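Local coordinates for mannose-6-phosphate isomerase (Helicobacter pylori, PDB 2QH5), which probably makes GDP-mannose from mannose 1-phosphate and GTP, this chain being the N-terminal nucleotidyltransferase domain of a longer type 2 mannose-6-phosphate isomerase, at residues E84-N89 / L233-M238; F166-S171 / I246-M251. All blocks are in the same frame, centred on the assembly; numbering follows the deposited sequence.

Interaction 1. Residues E84-N89 / L233-M238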
ATOM      1  N   GLU A  84     -12.525   5.420   6.868  1.00 50.42           N
ATOM      2  CA  GLU A  84     -11.920   5.512   8.171  1.00 57.09           C
ATOM      3  C   GLU A  84     -12.413   6.738   8.928  1.00 62.13           C
ATOM      4  O   GLU A  84     -12.492   7.842   8.376  1.00 59.65           O
ATOM      5  CB  GLU A  84     -10.396   5.469   8.059  1.00 58.76           C
ATOM      6  CG  GLU A  84      -9.899   4.181   7.385  1.00 69.90           C
ATOM      7  CD  GLU A  84      -8.436   3.885   7.639  1.00 71.53           C
ATOM      8  OE1 GLU A  84      -8.139   2.785   8.169  1.00 66.30           O
ATOM      9  OE2 GLU A  84      -7.592   4.748   7.304  1.00 67.72           O
ATOM     10  N   SER A  85     -12.792   6.507  10.184  1.00 65.54           N
ATOM     11  CA  SER A  85     -13.027   7.576  11.144  1.00 67.67           C
ATOM     12  C   SER A  85     -11.669   8.140  11.553  1.00 67.50           C
ATOM     13  O   SER A  85     -11.377   9.313  11.306  1.00 67.81           O
ATOM     14  CB  SER A  85     -13.796   7.043  12.359  1.00 68.22           C
ATOM     15  OG  SER A  85     -13.459   5.691  12.643  1.00 68.38           O
ATOM     16  N   LEU A  86     -10.845   7.283  12.154  1.00 67.93           N
ATOM     17  CA  LEU A  86      -9.458   7.598  12.490  1.00 67.01           C
ATOM     18  C   LEU A  86      -8.522   6.831  11.579  1.00 66.91           C
ATOM     19  O   LEU A  86      -8.886   5.786  11.029  1.00 68.53           O
ATOM     20  CB  LEU A  86      -9.132   7.161  13.920  1.00 69.41           C
ATOM     21  CG  LEU A  86     -10.061   7.444  15.096  1.00 73.93           C
ATOM     22  CD1 LEU A  86      -9.805   6.421  16.196  1.00 76.72           C
ATOM     23  CD2 LEU A  86      -9.890   8.874  15.617  1.00 78.38           C
ATOM     24  N   SER A  87      -7.303   7.338  11.447  1.00 67.92           N
ATOM     25  CA  SER A  87      -6.261   6.635  10.716  0.50 67.50           C
ATOM     26  C   SER A  87      -5.206   6.102  11.682  1.00 67.10           C
ATOM     27  O   SER A  87      -4.505   6.871  12.347  1.00 69.87           O
ATOM     28  CB  SER A  87      -5.634   7.549   9.661  0.50 68.95           C
ATOM     29  OG  SER A  87      -6.605   7.975   8.716  0.50 71.50           O
ATOM     30  N   LYS A  88      -5.110   4.780  11.771  1.00 66.63           N
ATOM     31  CA  LYS A  88      -4.106   4.141  12.614  1.00 65.32           C
ATOM     32  C   LYS A  88      -2.975   3.535  11.775  1.00 65.26           C
ATOM     33  O   LYS A  88      -2.461   2.457  12.073  1.00 63.28           O
ATOM     34  CB  LYS A  88      -4.742   3.109  13.550  1.00 64.86           C
ATOM     35  CG  LYS A  88      -4.812   3.550  15.016  1.00 65.90           C
ATOM     36  CD  LYS A  88      -5.649   4.800  15.216  1.00 64.07           C
ATOM     37  CE  LYS A  88      -5.890   5.107  16.695  1.00 66.56           C
ATOM     38  NZ  LYS A  88      -4.643   5.347  17.476  1.00 72.33           N
ATOM     39  N   ASN A  89      -2.614   4.261  10.716  1.00 66.12           N
ATOM     40  CA  ASN A  89      -1.435   3.993   9.887  1.00 61.33           C
ATOM     41  C   ASN A  89      -1.546   2.756   8.995  1.00 62.42           C
ATOM     42  O   ASN A  89      -2.515   2.002   9.085  1.00 67.71           O
ATOM     43  CB  ASN A  89      -0.167   3.962  10.742  1.00 59.61           C
ATOM     44  CG  ASN A  89       0.957   4.755  10.131  1.00 50.66           C
ATOM     45  OD1 ASN A  89       1.491   4.396   9.089  1.00 55.98           O
ATOM     46  ND2 ASN A  89       1.319   5.851  10.777  1.00 48.60           N
ATOM     47  N   LEU A 233     -15.428   1.275  10.014  1.00 57.65           N
ATOM     48  CA  LEU A 233     -15.292   0.857  11.393  1.00 61.47           C
ATOM     49  C   LEU A 233     -15.507   2.052  12.312  1.00 63.13           C
ATOM     50  O   LEU A 233     -15.059   3.169  12.013  1.00 62.57           O
ATOM     51  CB  LEU A 233     -13.904   0.272  11.658  1.00 62.72           C
ATOM     52  CG  LEU A 233     -13.280  -0.741  10.707  1.00 65.10           C
ATOM     53  CD1 LEU A 233     -12.248  -0.045   9.850  1.00 73.99           C
ATOM     54  CD2 LEU A 233     -12.624  -1.833  11.533  1.00 66.77           C
ATOM     55  N   SER A 234     -16.177   1.800  13.435  1.00 64.42           N
ATOM     56  CA  SER A 234     -16.438   2.818  14.453  1.00 68.67           C
ATOM     57  C   SER A 234     -15.154   3.431  14.982  1.00 69.61           C
ATOM     58  O   SER A 234     -14.117   2.765  15.044  1.00 73.86           O
ATOM     59  CB  SER A 234     -17.201   2.205  15.628  1.00 69.31           C
ATOM     60  OG  SER A 234     -16.360   1.369  16.403  1.00 60.30           O
ATOM     61  N   GLU A 235     -15.240   4.696  15.375  1.00 69.46           N
ATOM     62  CA  GLU A 235     -14.136   5.390  16.023  1.00 71.67           C
ATOM     63  C   GLU A 235     -13.710   4.639  17.281  1.00 71.84           C
ATOM     64  O   GLU A 235     -12.534   4.621  17.637  1.00 70.02           O
ATOM     65  CB  GLU A 235     -14.553   6.817  16.371  1.00 73.47           C
ATOM     66  CG  GLU A 235     -13.406   7.690  16.824  1.00 81.65           C
ATOM     67  CD  GLU A 235     -13.828   9.112  17.102  1.00 92.31           C
ATOM     68  OE1 GLU A 235     -13.062   9.832  17.781  1.00 99.66           O
ATOM     69  OE2 GLU A 235     -14.919   9.512  16.645  1.00 95.82           O
ATOM     70  N   LYS A 236     -14.692   4.009  17.923  1.00 75.91           N
ATOM     71  CA  LYS A 236     -14.511   3.160  19.097  1.00 79.23           C
ATOM     72  C   LYS A 236     -13.545   2.001  18.833  1.00 77.30           C
ATOM     73  O   LYS A 236     -12.610   1.772  19.604  1.00 75.66           O
ATOM     74  CB  LYS A 236     -15.882   2.619  19.538  1.00 84.26           C
ATOM     75  CG  LYS A 236     -15.873   1.662  20.734  1.00 90.51           C
ATOM     76  CD  LYS A 236     -16.462   2.304  21.992  1.00 99.52           C
ATOM     77  CE  LYS A 236     -15.442   3.147  22.754  1.00104.22           C
ATOM     78  NZ  LYS A 236     -16.031   3.748  23.988  1.00103.74           N
ATOM     79  N   SER A 237     -13.775   1.282  17.735  1.00 75.95           N
ATOM     80  CA  SER A 237     -12.977   0.109  17.380  1.00 76.51           C
ATOM     81  C   SER A 237     -11.540   0.480  17.034  1.00 76.35           C
ATOM     82  O   SER A 237     -10.602  -0.257  17.338  1.00 78.16           O
ATOM     83  CB  SER A 237     -13.607  -0.615  16.190  1.00 77.44           C
ATOM     84  OG  SER A 237     -14.985  -0.842  16.408  1.00 78.59           O
ATOM     85  N   MET A 238     -11.379   1.631  16.400  1.00 73.35           N
ATOM     86  CA  MET A 238     -10.083   2.050  15.914  1.00 72.40           C
ATOM     87  C   MET A 238      -9.268   2.759  16.977  1.00 75.12           C
ATOM     88  O   MET A 238      -8.059   2.883  16.834  1.00 73.01           O
ATOM     89  CB  MET A 238     -10.247   2.944  14.690  1.00 68.66           C
ATOM     90  CG  MET A 238     -10.918   2.236  13.533  1.00 71.12           C
ATOM     91  SD  MET A 238     -10.138   2.611  11.968  1.00 77.53           S
ATOM     92  CE  MET A 238      -8.592   1.729  12.148  1.00 66.17           C
TER
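L233, just ahead of helix 235-239, offers its backbone carbonyl to the loop that leads from strand 78-84 to helix 90-99, so that the contact joins this loop to the start of helix 235-239 in the GT-A nucleotidyltransferase domain. S85 OG donates to L233 O over 3.1 Å, lying in the carbonyl plane at a C=O...OG angle of 152°. To get there OG takes the crowded position between the backbone N and the carbonyl carbon (chi1 33°). The leucine side chain instead rests on L96 of helix 90-99. S234 is the N-cap residue of helix 235-239; its OG shares a hydrogen bond with S237 OG at 2.6 Å, and S237 OG is bonded in turn to S219, so the first turn is tied down away from the 84-89 loop. E235 opens the helix with CG anti to the backbone N (chi1 -170°) and an extended chain, which L86 crosses at about a right angle. L86 CG meets E235 CG at 3.8 Å, while L86 CD1 reaches past the chain to E235 O at 3.6 Å. M238, one turn on, fills the centre of the contact. Its CB packs against L86 CD1 at 3.8 Å, and its chain, bent at chi2 and chi3, carries SD to 3.5 Å from L86 O and CE toward the carboxylate of E84. L96 also touches this methionine. K88, bent at chi2 and chi4, runs past the backbone of M238 with CE 3.1 Å from M238 O. Its NZ is held by L241 O, and the nearby carbonyl oxygens would probably stabilise its charge. The loop is thus held to the helix mainly by the close apolar fit of L86 and M238, with a single serine-to-carbonyl bond fixing one end.

Interaction 2. Residues F166-S171 / I246-M251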
ATOM      1  N   PHE A 166      15.932  -4.082   6.005  1.00 72.18           N
ATOM      2  CA  PHE A 166      15.077  -2.923   5.842  1.00 74.73           C
ATOM      3  C   PHE A 166      15.353  -1.997   7.016  1.00 76.75           C
ATOM      4  O   PHE A 166      15.232  -2.403   8.174  1.00 77.98           O
ATOM      5  CB  PHE A 166      13.616  -3.370   5.873  1.00 73.89           C
ATOM      6  CG  PHE A 166      12.667  -2.400   5.246  1.00 73.90           C
ATOM      7  CD1 PHE A 166      12.040  -2.711   4.048  1.00 75.80           C
ATOM      8  CD2 PHE A 166      12.387  -1.179   5.858  1.00 77.94           C
ATOM      9  CE1 PHE A 166      11.156  -1.819   3.463  1.00 78.72           C
ATOM     10  CE2 PHE A 166      11.509  -0.280   5.282  1.00 77.19           C
ATOM     11  CZ  PHE A 166      10.892  -0.601   4.082  1.00 78.27           C
ATOM     12  N   ILE A 167      15.742  -0.764   6.722  1.00 78.80           N
ATOM     13  CA  ILE A 167      15.899   0.245   7.766  1.00 84.51           C
ATOM     14  C   ILE A 167      15.040   1.471   7.450  1.00 87.16           C
ATOM     15  O   ILE A 167      15.369   2.268   6.568  1.00 85.11           O
ATOM     16  CB  ILE A 167      17.398   0.625   8.056  1.00 85.76           C
ATOM     17  CG1 ILE A 167      18.208   0.843   6.767  1.00 87.28           C
ATOM     18  CG2 ILE A 167      18.060  -0.418   8.956  1.00 86.18           C
ATOM     19  CD1 ILE A 167      19.088  -0.317   6.346  1.00 83.44           C
ATOM     20  N   GLU A 168      13.914   1.601   8.147  1.00 93.26           N
ATOM     21  CA  GLU A 168      13.008   2.718   7.887  1.00 98.45           C
ATOM     22  C   GLU A 168      13.396   3.936   8.710  1.00 99.29           C
ATOM     23  O   GLU A 168      13.571   3.837   9.927  1.00 97.55           O
ATOM     24  CB  GLU A 168      11.544   2.354   8.148  1.00 97.77           C
ATOM     25  CG  GLU A 168      10.585   3.228   7.353  1.00100.78           C
ATOM     26  CD  GLU A 168       9.372   3.653   8.148  1.00108.11           C
ATOM     27  OE1 GLU A 168       8.401   4.140   7.528  1.00111.53           O
ATOM     28  OE2 GLU A 168       9.386   3.510   9.390  1.00108.97           O
ATOM     29  N   LYS A 169      13.524   5.071   8.022  1.00101.73           N
ATOM     30  CA  LYS A 169      13.934   6.349   8.618  1.00104.73           C
ATOM     31  C   LYS A 169      15.211   6.244   9.471  1.00106.33           C
ATOM     32  O   LYS A 169      15.143   6.200  10.703  1.00103.66           O
ATOM     33  CB  LYS A 169      12.778   6.988   9.410  1.00105.99           C
ATOM     34  CG  LYS A 169      11.530   7.271   8.576  1.00105.56           C
ATOM     35  CD  LYS A 169      10.373   7.742   9.443  1.00103.10           C
ATOM     36  CE  LYS A 169       9.131   7.982   8.604  1.00 97.63           C
ATOM     37  NZ  LYS A 169       8.043   8.625   9.382  1.00 95.67           N
ATOM     38  N   PRO A 170      16.383   6.185   8.809  1.00108.59           N
ATOM     39  CA  PRO A 170      17.644   6.170   9.546  1.00110.15           C
ATOM     40  C   PRO A 170      18.083   7.589   9.921  1.00111.71           C
ATOM     41  O   PRO A 170      17.454   8.558   9.494  1.00112.42           O
ATOM     42  CB  PRO A 170      18.617   5.549   8.544  1.00109.33           C
ATOM     43  CG  PRO A 170      18.083   5.950   7.204  1.00108.97           C
ATOM     44  CD  PRO A 170      16.593   6.127   7.348  1.00108.39           C
ATOM     45  N   SER A 171      19.140   7.710  10.721  1.00113.19           N
ATOM     46  CA  SER A 171      19.719   9.020  11.023  1.00115.71           C
ATOM     47  C   SER A 171      20.407   9.581   9.776  1.00116.89           C
ATOM     48  O   SER A 171      20.798   8.819   8.891  1.00117.87           O
ATOM     49  CB  SER A 171      20.696   8.929  12.203  1.00115.28           C
ATOM     50  OG  SER A 171      21.708   7.964  11.972  1.00115.41           O
ATOM     51  N   ILE A 246       3.528  -0.286   8.353  1.00 60.33           N
ATOM     52  CA  ILE A 246       3.835  -1.653   7.933  1.00 59.38           C
ATOM     53  C   ILE A 246       5.350  -1.911   7.916  1.00 60.88           C
ATOM     54  O   ILE A 246       5.810  -3.029   8.182  1.00 54.18           O
ATOM     55  CB  ILE A 246       3.185  -1.972   6.568  1.00 53.57           C
ATOM     56  CG1 ILE A 246       3.238  -3.469   6.274  1.00 57.36           C
ATOM     57  CG2 ILE A 246       3.816  -1.155   5.461  1.00 58.91           C
ATOM     58  CD1 ILE A 246       2.545  -4.314   7.330  1.00 59.16           C
ATOM     59  N   ASP A 247       6.106  -0.848   7.648  1.00 61.62           N
ATOM     60  CA  ASP A 247       7.551  -0.906   7.575  1.00 62.09           C
ATOM     61  C   ASP A 247       8.133  -1.230   8.932  1.00 60.01           C
ATOM     62  O   ASP A 247       9.085  -1.987   9.025  1.00 66.20           O
ATOM     63  CB  ASP A 247       8.120   0.414   7.055  1.00 66.35           C
ATOM     64  CG  ASP A 247       7.387   0.924   5.822  1.00 76.78           C
ATOM     65  OD1 ASP A 247       6.233   1.397   5.953  1.00 87.77           O
ATOM     66  OD2 ASP A 247       7.972   0.867   4.721  1.00 80.68           O
ATOM     67  N   ILE A 248       7.545  -0.671   9.984  1.00 60.98           N
ATOM     68  CA  ILE A 248       8.006  -0.922  11.349  1.00 61.04           C
ATOM     69  C   ILE A 248       7.465  -2.255  11.864  1.00 60.90           C
ATOM     70  O   ILE A 248       8.211  -3.065  12.420  1.00 59.60           O
ATOM     71  CB  ILE A 248       7.619   0.250  12.293  1.00 63.47           C
ATOM     72  CG1 ILE A 248       8.432   1.502  11.940  1.00 63.75           C
ATOM     73  CG2 ILE A 248       7.827  -0.124  13.760  1.00 64.06           C
ATOM     74  CD1 ILE A 248       7.823   2.811  12.428  1.00 74.79           C
ATOM     75  N   ALA A 249       6.169  -2.481  11.644  1.00 64.12           N
ATOM     76  CA  ALA A 249       5.464  -3.673  12.128  1.00 62.08           C
ATOM     77  C   ALA A 249       5.991  -4.982  11.564  1.00 62.63           C
ATOM     78  O   ALA A 249       6.096  -5.984  12.284  1.00 63.76           O
ATOM     79  CB  ALA A 249       3.969  -3.560  11.831  1.00 60.33           C
ATOM     80  N   LEU A 250       6.319  -4.973  10.278  1.00 61.29           N
ATOM     81  CA  LEU A 250       6.525  -6.223   9.560  1.00 61.28           C
ATOM     82  C   LEU A 250       7.774  -6.256   8.695  1.00 60.61           C
ATOM     83  O   LEU A 250       8.544  -7.217   8.751  1.00 57.50           O
ATOM     84  CB  LEU A 250       5.293  -6.531   8.709  1.00 60.82           C
ATOM     85  CG  LEU A 250       5.266  -7.817   7.889  1.00 58.48           C
ATOM     86  CD1 LEU A 250       5.464  -9.048   8.768  1.00 61.90           C
ATOM     87  CD2 LEU A 250       3.954  -7.887   7.132  1.00 55.21           C
ATOM     88  N   MET A 251       7.970  -5.210   7.901  1.00 59.77           N
ATOM     89  CA  MET A 251       9.042  -5.198   6.912  1.00 62.88           C
ATOM     90  C   MET A 251      10.444  -5.173   7.528  1.00 63.10           C
ATOM     91  O   MET A 251      11.406  -5.572   6.890  1.00 68.52           O
ATOM     92  CB  MET A 251       8.855  -4.049   5.912  1.00 60.70           C
ATOM     93  CG  MET A 251       7.504  -4.047   5.212  1.00 58.14           C
ATOM     94  SD  MET A 251       7.221  -5.518   4.207  1.00 61.67           S
ATOM     95  CE  MET A 251       5.464  -5.443   3.912  1.00 61.73           C
TER
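Strand-against-helix packing joins the end of strand 165-168 to helix 246-251 in the GT-A nucleotidyltransferase domain, the two short axes running nearly antiparallel (151°) at 8.8 Å. F166 swings its ring, CG anti to the backbone N, so that one face receives M251 CB in a CH-pi contact, 4.1 Å from the ring centroid and 16° off its normal. F166 CB also lies 3.3 Å from M251 O. Farther along the strand, E168 and D247 lay their carboxylates almost parallel (3° apart) and stacked, with E168 OE1 3.8 Å from D247 OD1. Two like charges this close would probably raise one of the acids' pKa; D247 OD1 is bonded to S245 OG. The glutamate's other oxygen, OE2, sits 3.4 Å from I248 CG1, against the aliphatic branch. F166-P170 reads FIEKP, resembling the FxEKP motif of this enzyme class, consistent with a place beside the sugar pocket. E168 N bonds to OE1 of Q252, the residue that follows M251. Strand 153-156 flanks F166 through I155, strand 184-194 meets F166 through N187 and M251 through F191, and helix 195-205 packs on I246 and L250.

From the N terminus, the chain first leaves strand 78-84 through residues 84-89, then forms strand 165-168, and later meets both in the same order. Residues 233-238 return to the first after 143 intervening residues, closing interaction 1; residues 246-251 return to the second after 74, closing interaction 2. The segments therefore alternate, and the two closures cross without nesting. Helices 235-239 and 246-251 follow one another, so a short run of chain reaches from the loop leading to helix 90-99 across to the strand 153-156 and 165-168 region. The contacts do not touch: their centres lie 23 Å apart and their nearest atoms about 5 Å apart.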